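Local coordinates for protein single-stranded-DNA-specific exonuclease RecJ (Thermus thermophilus, PDB 2ZXR) that degrades single-stranded DNA exonucleolytically in the 5' to 3' direction, using divalent metal ions, and takes part in DNA repair, at residues A[208-219]-A[235-245]; A[223-234]-A[449-457]. All coordinates share one frame; numbering follows the deposited sequence.

How the interactions relate
Both contacts use helix 227-239: its first part, with the turn before it, belongs to interaction 2, its last part to interaction 1. Their centres lie about 14 Å apart and their segments alternate along the chain, 208-219, 223-234, 235-245 and then 449-457. Interaction 1 is local: helix 211-220 of the DHH domain packs against the end of helix 227-239 and the turn after it. Interaction 2 reaches more than 200 residues ahead to a loop of the OB domain. Where the two meet, Ala-214 and Thr-218 pack on Leu-232. Asp-221, a ligand of the magnesium, lies between segments 208-219 and 223-234, so the chain that interaction 1 packs leads through the metal site into the turn and helix that meet the OB-domain loop.

Interaction 1 (A[208-219]-A[235-245]); sequences LEYADLAAVGTI and EGLARIPASSW
Asp-212 is held by Gly-236, Ile-240, Ser-243 and Trp-245 from one end of its side chain to the other. CB rests 3.6 Å from Ile-240 CG1 and close to the carbonyl oxygen of Gly-236. With CG set between the backbone N and the carbonyl carbon (chi1 45°), the carboxylate turns toward the chain after helix 227-239. There OD1 takes a hydrogen bond from Ser-243 OG at 2.6 Å, on its syn side but out of the carboxylate plane, and a second from a water that also bridges Glu-209 O and the Ser-244 amide. OD2 accepts from the backbone N of Leu-213 and, weakly, from Trp-245 NE1 (2.9 Å), which meets it at the edge of the indole. Ser-243 OG in turn accepts from the Trp-245 amide, an ST turn that shapes the chain at the N-cap of helix 246-254. Here helix 211-219, part of the DHH domain, crosses helix 235-239 at -116° with their axes 7.2 Å apart; Gly-236 permits this, its CA lying 3.4 Å from Ala-211 O in a CA-H...O contact. Leu-213 CD1 lies over one face of the Trp-245 five-membered ring in a CH-pi contact, 3.9 Å from its centroid. The six-membered ring meets Tyr-210 obliquely, planes 38° apart. Further out, Ser-244 OG donates to the anti lone pair of Glu-209 OE1. Arg-239 lays a guanidinium face against the Leu-208 carbonyl, while its NH1 forms a salt bridge with Glu-235 OE2 (3.1 Å), almost in the guanidinium plane.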
# COMPACT_ATOMS: atom_id res chain seq x y z
N LEU A 208 14.02 -22.18 9.83
CA LEU A 208 12.73 -21.51 9.88
C LEU A 208 12.38 -20.81 11.20
O LEU A 208 11.59 -19.87 11.20
CB LEU A 208 11.61 -22.50 9.49
CG LEU A 208 11.77 -23.14 8.10
CD1 LEU A 208 10.50 -23.88 7.72
CD2 LEU A 208 12.04 -22.06 7.07
N GLU A 209 12.95 -21.25 12.32
CA GLU A 209 12.65 -20.60 13.58
C GLU A 209 13.19 -19.15 13.61
O GLU A 209 12.87 -18.39 14.51
CB GLU A 209 13.17 -21.42 14.79
CG GLU A 209 14.67 -21.40 14.98
CD GLU A 209 15.17 -22.32 16.10
OE1 GLU A 209 14.52 -22.37 17.18
OE2 GLU A 209 16.23 -22.98 15.91
N TYR A 210 13.96 -18.75 12.60
CA TYR A 210 14.52 -17.39 12.52
C TYR A 210 13.69 -16.51 11.58
O TYR A 210 14.01 -15.33 11.35
CB TYR A 210 15.96 -17.44 11.99
CG TYR A 210 16.92 -18.06 12.97
CD1 TYR A 210 17.57 -17.28 13.90
CD2 TYR A 210 17.16 -19.45 12.97
CE1 TYR A 210 18.45 -17.83 14.83
CE2 TYR A 210 18.04 -20.02 13.89
CZ TYR A 210 18.68 -19.20 14.82
OH TYR A 210 19.54 -19.72 15.76
N ALA A 211 12.63 -17.08 11.03
CA ALA A 211 11.82 -16.32 10.09
C ALA A 211 10.98 -15.22 10.75
O ALA A 211 10.62 -14.26 10.07
CB ALA A 211 10.94 -17.26 9.29
N ASP A 212 10.66 -15.34 12.04
CA ASP A 212 9.89 -14.28 12.72
C ASP A 212 10.77 -13.04 12.81
O ASP A 212 10.32 -11.92 12.49
CB ASP A 212 9.36 -14.70 14.10
CG ASP A 212 10.40 -15.43 14.96
OD1 ASP A 212 10.00 -15.94 16.06
OD2 ASP A 212 11.59 -15.50 14.56
N LEU A 213 12.03 -13.22 13.22
CA LEU A 213 12.96 -12.08 13.28
C LEU A 213 13.12 -11.47 11.89
O LEU A 213 13.11 -10.26 11.73
CB LEU A 213 14.37 -12.53 13.73
CG LEU A 213 14.53 -13.01 15.17
CD1 LEU A 213 15.92 -13.63 15.39
CD2 LEU A 213 14.30 -11.81 16.11
N ALA A 214 13.29 -12.33 10.88
CA ALA A 214 13.49 -11.88 9.51
C ALA A 214 12.27 -11.11 8.96
O ALA A 214 12.43 -10.13 8.23
CB ALA A 214 13.82 -13.10 8.59
N ALA A 215 11.07 -11.59 9.29
CA ALA A 215 9.82 -10.95 8.87
C ALA A 215 9.69 -9.55 9.50
O ALA A 215 9.27 -8.59 8.85
CB ALA A 215 8.59 -11.82 9.27
N VAL A 216 10.03 -9.45 10.79
CA VAL A 216 9.96 -8.16 11.47
C VAL A 216 10.89 -7.15 10.77
O VAL A 216 10.52 -5.99 10.53
CB VAL A 216 10.32 -8.28 13.00
CG1 VAL A 216 10.49 -6.88 13.63
CG2 VAL A 216 9.18 -9.05 13.76
N GLY A 217 12.11 -7.58 10.42
CA GLY A 217 13.01 -6.66 9.73
C GLY A 217 12.49 -6.27 8.35
O GLY A 217 12.61 -5.12 7.91
N THR A 218 11.92 -7.24 7.64
CA THR A 218 11.37 -7.05 6.29
C THR A 218 10.24 -6.01 6.30
O THR A 218 10.20 -5.09 5.48
CB THR A 218 10.85 -8.41 5.77
OG1 THR A 218 11.95 -9.33 5.72
CG2 THR A 218 10.20 -8.28 4.37
N ILE A 219 9.31 -6.17 7.23
CA ILE A 219 8.20 -5.24 7.36
C ILE A 219 8.73 -3.84 7.77
O ILE A 219 8.37 -2.83 7.17
CB ILE A 219 7.18 -5.78 8.40
CG1 ILE A 219 6.49 -7.04 7.83
CG2 ILE A 219 6.17 -4.71 8.74
CD1 ILE A 219 5.60 -7.82 8.86
N GLU A 235 5.41 -16.88 6.85
CA GLU A 235 6.05 -17.82 7.77
C GLU A 235 6.38 -17.17 9.12
O GLU A 235 6.03 -17.70 10.17
CB GLU A 235 7.33 -18.37 7.13
CG GLU A 235 8.07 -19.45 7.93
CD GLU A 235 7.26 -20.74 8.08
OE1 GLU A 235 6.51 -21.09 7.15
OE2 GLU A 235 7.38 -21.42 9.11
N GLY A 236 7.07 -16.03 9.10
CA GLY A 236 7.45 -15.37 10.33
C GLY A 236 6.31 -14.85 11.19
O GLY A 236 6.34 -14.98 12.41
N LEU A 237 5.29 -14.26 10.56
CA LEU A 237 4.17 -13.74 11.34
C LEU A 237 3.51 -14.88 12.08
O LEU A 237 3.05 -14.71 13.21
CB LEU A 237 3.14 -13.05 10.45
CG LEU A 237 3.50 -11.74 9.74
CD1 LEU A 237 2.32 -11.26 8.87
CD2 LEU A 237 3.83 -10.70 10.77
N ALA A 238 3.45 -16.04 11.43
CA ALA A 238 2.84 -17.23 12.05
C ALA A 238 3.69 -17.72 13.24
O ALA A 238 3.14 -18.27 14.20
CB ALA A 238 2.70 -18.36 11.00
N ARG A 239 5.01 -17.51 13.20
CA ARG A 239 5.87 -18.01 14.29
C ARG A 239 6.01 -17.10 15.52
O ARG A 239 6.37 -17.55 16.61
CB ARG A 239 7.26 -18.41 13.71
CG ARG A 239 7.08 -19.52 12.61
CD ARG A 239 8.34 -20.02 11.83
NE ARG A 239 9.08 -20.93 12.67
CZ ARG A 239 9.11 -22.26 12.55
NH1 ARG A 239 8.48 -22.90 11.60
NH2 ARG A 239 9.76 -22.93 13.47
N ILE A 240 5.68 -15.82 15.38
CA ILE A 240 5.83 -14.91 16.50
C ILE A 240 5.13 -15.30 17.80
O ILE A 240 5.73 -15.24 18.86
CB ILE A 240 5.41 -13.47 16.09
CG1 ILE A 240 6.49 -12.86 15.19
CG2 ILE A 240 5.18 -12.60 17.34
CD1 ILE A 240 6.05 -11.60 14.48
N PRO A 241 3.86 -15.72 17.74
CA PRO A 241 3.19 -16.08 19.00
C PRO A 241 3.88 -17.13 19.87
O PRO A 241 3.72 -17.12 21.09
CB PRO A 241 1.78 -16.49 18.55
CG PRO A 241 1.57 -15.66 17.28
CD PRO A 241 2.93 -15.82 16.60
N ALA A 242 4.64 -18.02 19.26
CA ALA A 242 5.35 -19.04 20.02
C ALA A 242 6.84 -18.95 19.65
O ALA A 242 7.55 -19.96 19.57
CB ALA A 242 4.77 -20.44 19.69
N SER A 243 7.34 -17.74 19.46
CA SER A 243 8.73 -17.56 19.08
C SER A 243 9.73 -18.29 19.93
O SER A 243 9.53 -18.48 21.12
CB SER A 243 9.10 -16.08 19.12
OG SER A 243 10.43 -15.90 18.64
N SER A 244 10.83 -18.69 19.31
CA SER A 244 11.91 -19.34 20.06
C SER A 244 12.66 -18.22 20.80
O SER A 244 13.48 -18.49 21.67
CB SER A 244 12.91 -20.04 19.12
OG SER A 244 12.31 -21.14 18.48
N TRP A 245 12.37 -16.96 20.42
CA TRP A 245 13.04 -15.79 21.02
C TRP A 245 12.08 -15.11 21.96
O TRP A 245 11.27 -14.31 21.53
CB TRP A 245 13.48 -14.83 19.90
CG TRP A 245 13.75 -15.57 18.61
CD1 TRP A 245 13.16 -15.35 17.40
CD2 TRP A 245 14.65 -16.67 18.43
NE1 TRP A 245 13.64 -16.24 16.47
CE2 TRP A 245 14.55 -17.06 17.07
CE3 TRP A 245 15.53 -17.36 19.28
CZ2 TRP A 245 15.30 -18.12 16.54
CZ3 TRP A 245 16.28 -18.40 18.76
CH2 TRP A 245 16.16 -18.78 17.39
O HOH W 1 10.94 -18.43 16.35

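Interaction 2 (A[223-234]-A[449-457]); sequences APLWGWNRALVK and LLEPYGEGN
Arg-230 leaves its helix with CG opposite the backbone N (chi1 160°) and bends at chi3 (-88°), carrying the guanidinium to the carbonyls of loop 449-457. Lys-234, one turn on, bends at both chi3 and chi4 to bring NZ to the same place. Arg-230 NH1 donates to Leu-449 O at 3.3 Å, in a nearly straight bond (164°) lying in the carbonyl plane, and also to Leu-46 O outside the loop. Lys-234 NZ makes a weak bond to Glu-451 O and, through a water 2.6 Å away, reaches Leu-449 O as well. It also bonds Leu-46 O, so the two cationic groups share that oxygen, which probably offsets part of their mutual repulsion. The contact joins the first half of helix 227-239 and the turn before it, just beyond the metal ligand Asp-221, to a loop of the OB domain between helix 440-447 and strand 462-466. Pro-452, after a cis peptide bond, fills the angle between helix and loop: its CD sits over the centre of the guanidinium face and 3.5 Å from Lys-234 CG, while CG meets Val-233 CG1 at 3.7 Å. Leu-225, the centre of an inverse gamma turn, points CD1 at Gly-454 CA (3.8 Å). A water donates to both Leu-225 O and Pro-452 O. At the far end Gly-456 lies against Leu-225 N, and its carbonyl oxygen meets the edge of the Trp-226 ring, 3.6 Å from CZ3.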
# COMPACT_ATOMS: atom_id res chain seq x y z
N ALA A 223 9.90 -2.91 2.64
CA ALA A 223 10.21 -3.49 1.36
C ALA A 223 8.90 -4.05 0.79
O ALA A 223 7.94 -4.30 1.53
CB ALA A 223 11.24 -4.59 1.53
N PRO A 224 8.85 -4.24 -0.53
CA PRO A 224 7.68 -4.76 -1.23
C PRO A 224 7.36 -6.19 -0.77
O PRO A 224 8.22 -7.10 -0.83
CB PRO A 224 8.10 -4.72 -2.70
CG PRO A 224 9.09 -3.59 -2.76
CD PRO A 224 9.89 -3.82 -1.48
N LEU A 225 6.13 -6.38 -0.33
CA LEU A 225 5.69 -7.67 0.14
C LEU A 225 5.13 -8.59 -0.95
O LEU A 225 3.94 -8.87 -1.01
CB LEU A 225 4.67 -7.47 1.25
CG LEU A 225 5.14 -6.78 2.54
CD1 LEU A 225 4.10 -7.05 3.65
CD2 LEU A 225 6.52 -7.34 3.00
N TRP A 226 5.99 -9.05 -1.83
CA TRP A 226 5.58 -9.99 -2.86
C TRP A 226 6.66 -11.05 -3.04
O TRP A 226 7.79 -10.89 -2.55
CB TRP A 226 5.25 -9.29 -4.19
CG TRP A 226 6.25 -8.30 -4.74
CD1 TRP A 226 7.53 -8.56 -5.12
CD2 TRP A 226 6.00 -6.92 -5.02
NE1 TRP A 226 8.11 -7.41 -5.64
CE2 TRP A 226 7.19 -6.39 -5.59
CE3 TRP A 226 4.90 -6.08 -4.86
CZ2 TRP A 226 7.30 -5.05 -5.99
CZ3 TRP A 226 5.00 -4.74 -5.26
CH2 TRP A 226 6.20 -4.24 -5.81
N GLY A 227 6.30 -12.14 -3.70
CA GLY A 227 7.24 -13.21 -3.93
C GLY A 227 7.86 -13.72 -2.64
O GLY A 227 7.16 -13.98 -1.66
N TRP A 228 9.19 -13.84 -2.65
CA TRP A 228 9.93 -14.32 -1.49
C TRP A 228 9.61 -13.51 -0.22
O TRP A 228 9.41 -14.09 0.86
CB TRP A 228 11.44 -14.23 -1.77
CG TRP A 228 12.22 -15.02 -0.78
CD1 TRP A 228 12.48 -16.36 -0.82
CD2 TRP A 228 12.83 -14.53 0.42
NE1 TRP A 228 13.22 -16.74 0.28
CE2 TRP A 228 13.45 -15.63 1.06
CE3 TRP A 228 12.91 -13.26 1.02
CZ2 TRP A 228 14.14 -15.50 2.27
CZ3 TRP A 228 13.60 -13.13 2.21
CH2 TRP A 228 14.21 -14.25 2.83
N ASN A 229 9.56 -12.19 -0.33
CA ASN A 229 9.24 -11.41 0.87
C ASN A 229 7.84 -11.79 1.39
O ASN A 229 7.66 -11.89 2.58
CB ASN A 229 9.32 -9.90 0.61
CG ASN A 229 10.74 -9.36 0.63
OD1 ASN A 229 11.66 -9.97 1.21
ND2 ASN A 229 10.93 -8.19 0.04
N ARG A 230 6.85 -12.02 0.52
CA ARG A 230 5.51 -12.42 1.00
C ARG A 230 5.59 -13.76 1.72
O ARG A 230 4.96 -13.96 2.76
CB ARG A 230 4.49 -12.58 -0.15
CG ARG A 230 3.24 -13.47 0.26
CD ARG A 230 2.15 -13.72 -0.86
NE ARG A 230 1.25 -12.59 -0.72
CZ ARG A 230 -0.01 -12.61 -0.32
NH1 ARG A 230 -0.68 -13.72 -0.01
NH2 ARG A 230 -0.56 -11.44 -0.09
N ALA A 231 6.33 -14.70 1.15
CA ALA A 231 6.44 -16.02 1.76
C ALA A 231 7.14 -15.95 3.11
O ALA A 231 6.75 -16.64 4.05
CB ALA A 231 7.19 -16.96 0.82
N LEU A 232 8.18 -15.12 3.19
CA LEU A 232 8.95 -15.00 4.42
C LEU A 232 8.09 -14.42 5.52
O LEU A 232 8.06 -14.95 6.66
CB LEU A 232 10.19 -14.12 4.21
CG LEU A 232 11.00 -13.88 5.50
CD1 LEU A 232 11.74 -15.17 5.90
CD2 LEU A 232 11.96 -12.77 5.30
N VAL A 233 7.36 -13.36 5.20
CA VAL A 233 6.49 -12.71 6.17
C VAL A 233 5.36 -13.65 6.63
O VAL A 233 5.07 -13.74 7.81
CB VAL A 233 5.96 -11.35 5.59
CG1 VAL A 233 4.80 -10.81 6.43
CG2 VAL A 233 7.14 -10.33 5.57
N LYS A 234 4.75 -14.39 5.72
CA LYS A 234 3.69 -15.30 6.14
C LYS A 234 4.26 -16.29 7.16
O LYS A 234 3.68 -16.52 8.21
CB LYS A 234 3.10 -16.04 4.94
CG LYS A 234 2.29 -15.13 3.97
CD LYS A 234 1.96 -15.87 2.63
CE LYS A 234 0.63 -16.60 2.68
NZ LYS A 234 -0.48 -15.68 2.19
N LEU A 449 -7.37 -13.58 1.53
CA LEU A 449 -6.19 -14.26 1.01
C LEU A 449 -5.07 -13.33 0.54
O LEU A 449 -3.94 -13.77 0.38
CB LEU A 449 -6.59 -15.19 -0.13
CG LEU A 449 -7.22 -16.51 0.34
CD1 LEU A 449 -6.20 -17.24 1.23
CD2 LEU A 449 -8.52 -16.24 1.11
N LEU A 450 -5.40 -12.06 0.32
CA LEU A 450 -4.44 -11.07 -0.14
C LEU A 450 -3.39 -10.74 0.91
O LEU A 450 -2.32 -10.21 0.61
CB LEU A 450 -5.15 -9.77 -0.52
CG LEU A 450 -5.62 -9.67 -1.97
CD1 LEU A 450 -6.49 -8.42 -2.15
CD2 LEU A 450 -4.38 -9.63 -2.88
N GLU A 451 -3.72 -11.03 2.16
CA GLU A 451 -2.81 -10.75 3.24
C GLU A 451 -1.59 -11.66 3.17
O GLU A 451 -1.67 -12.78 2.65
CB GLU A 451 -3.52 -10.93 4.55
CG GLU A 451 -4.72 -10.05 4.66
CD GLU A 451 -5.23 -9.99 6.06
OE1 GLU A 451 -4.77 -9.10 6.82
OE2 GLU A 451 -6.08 -10.84 6.42
N PRO A 452 -0.46 -11.20 3.73
CA PRO A 452 -0.29 -9.90 4.41
C PRO A 452 -0.22 -8.64 3.54
O PRO A 452 0.51 -8.59 2.53
CB PRO A 452 0.99 -10.10 5.19
CG PRO A 452 1.81 -10.94 4.23
CD PRO A 452 0.80 -11.96 3.72
N TYR A 453 -1.00 -7.62 3.93
CA TYR A 453 -1.00 -6.32 3.27
C TYR A 453 0.25 -5.56 3.71
O TYR A 453 0.70 -5.68 4.86
CB TYR A 453 -2.22 -5.46 3.67
CG TYR A 453 -3.54 -5.97 3.13
CD1 TYR A 453 -3.69 -6.24 1.77
CD2 TYR A 453 -4.62 -6.20 3.98
CE1 TYR A 453 -4.87 -6.74 1.27
CE2 TYR A 453 -5.82 -6.70 3.49
CZ TYR A 453 -5.93 -6.96 2.12
OH TYR A 453 -7.12 -7.38 1.58
N GLY A 454 0.78 -4.76 2.80
CA GLY A 454 1.96 -3.96 3.12
C GLY A 454 2.43 -3.17 1.92
O GLY A 454 1.68 -3.01 0.95
N GLU A 455 3.66 -2.68 1.99
CA GLU A 455 4.24 -1.93 0.90
C GLU A 455 3.92 -2.63 -0.42
O GLU A 455 3.57 -2.00 -1.42
CB GLU A 455 5.76 -1.82 1.09
CG GLU A 455 6.50 -1.26 -0.13
CD GLU A 455 6.06 0.16 -0.50
OE1 GLU A 455 5.39 0.82 0.32
OE2 GLU A 455 6.41 0.61 -1.61
N GLY A 456 4.03 -3.95 -0.46
CA GLY A 456 3.69 -4.57 -1.73
C GLY A 456 2.23 -4.51 -2.24
O GLY A 456 1.96 -4.15 -3.38
N ASN A 457 1.29 -4.92 -1.40
CA ASN A 457 -0.12 -4.94 -1.76
C ASN A 457 -0.85 -4.26 -0.65
O ASN A 457 -1.00 -4.83 0.43
CB ASN A 457 -0.66 -6.39 -1.91
CG ASN A 457 -0.16 -7.28 -0.83
OD1 ASN A 457 -0.83 -8.19 -0.33
ND2 ASN A 457 1.08 -7.01 -0.46
O HOH W 2 2.08 -9.95 0.77
O HOH W 3 -2.78 -16.12 1.05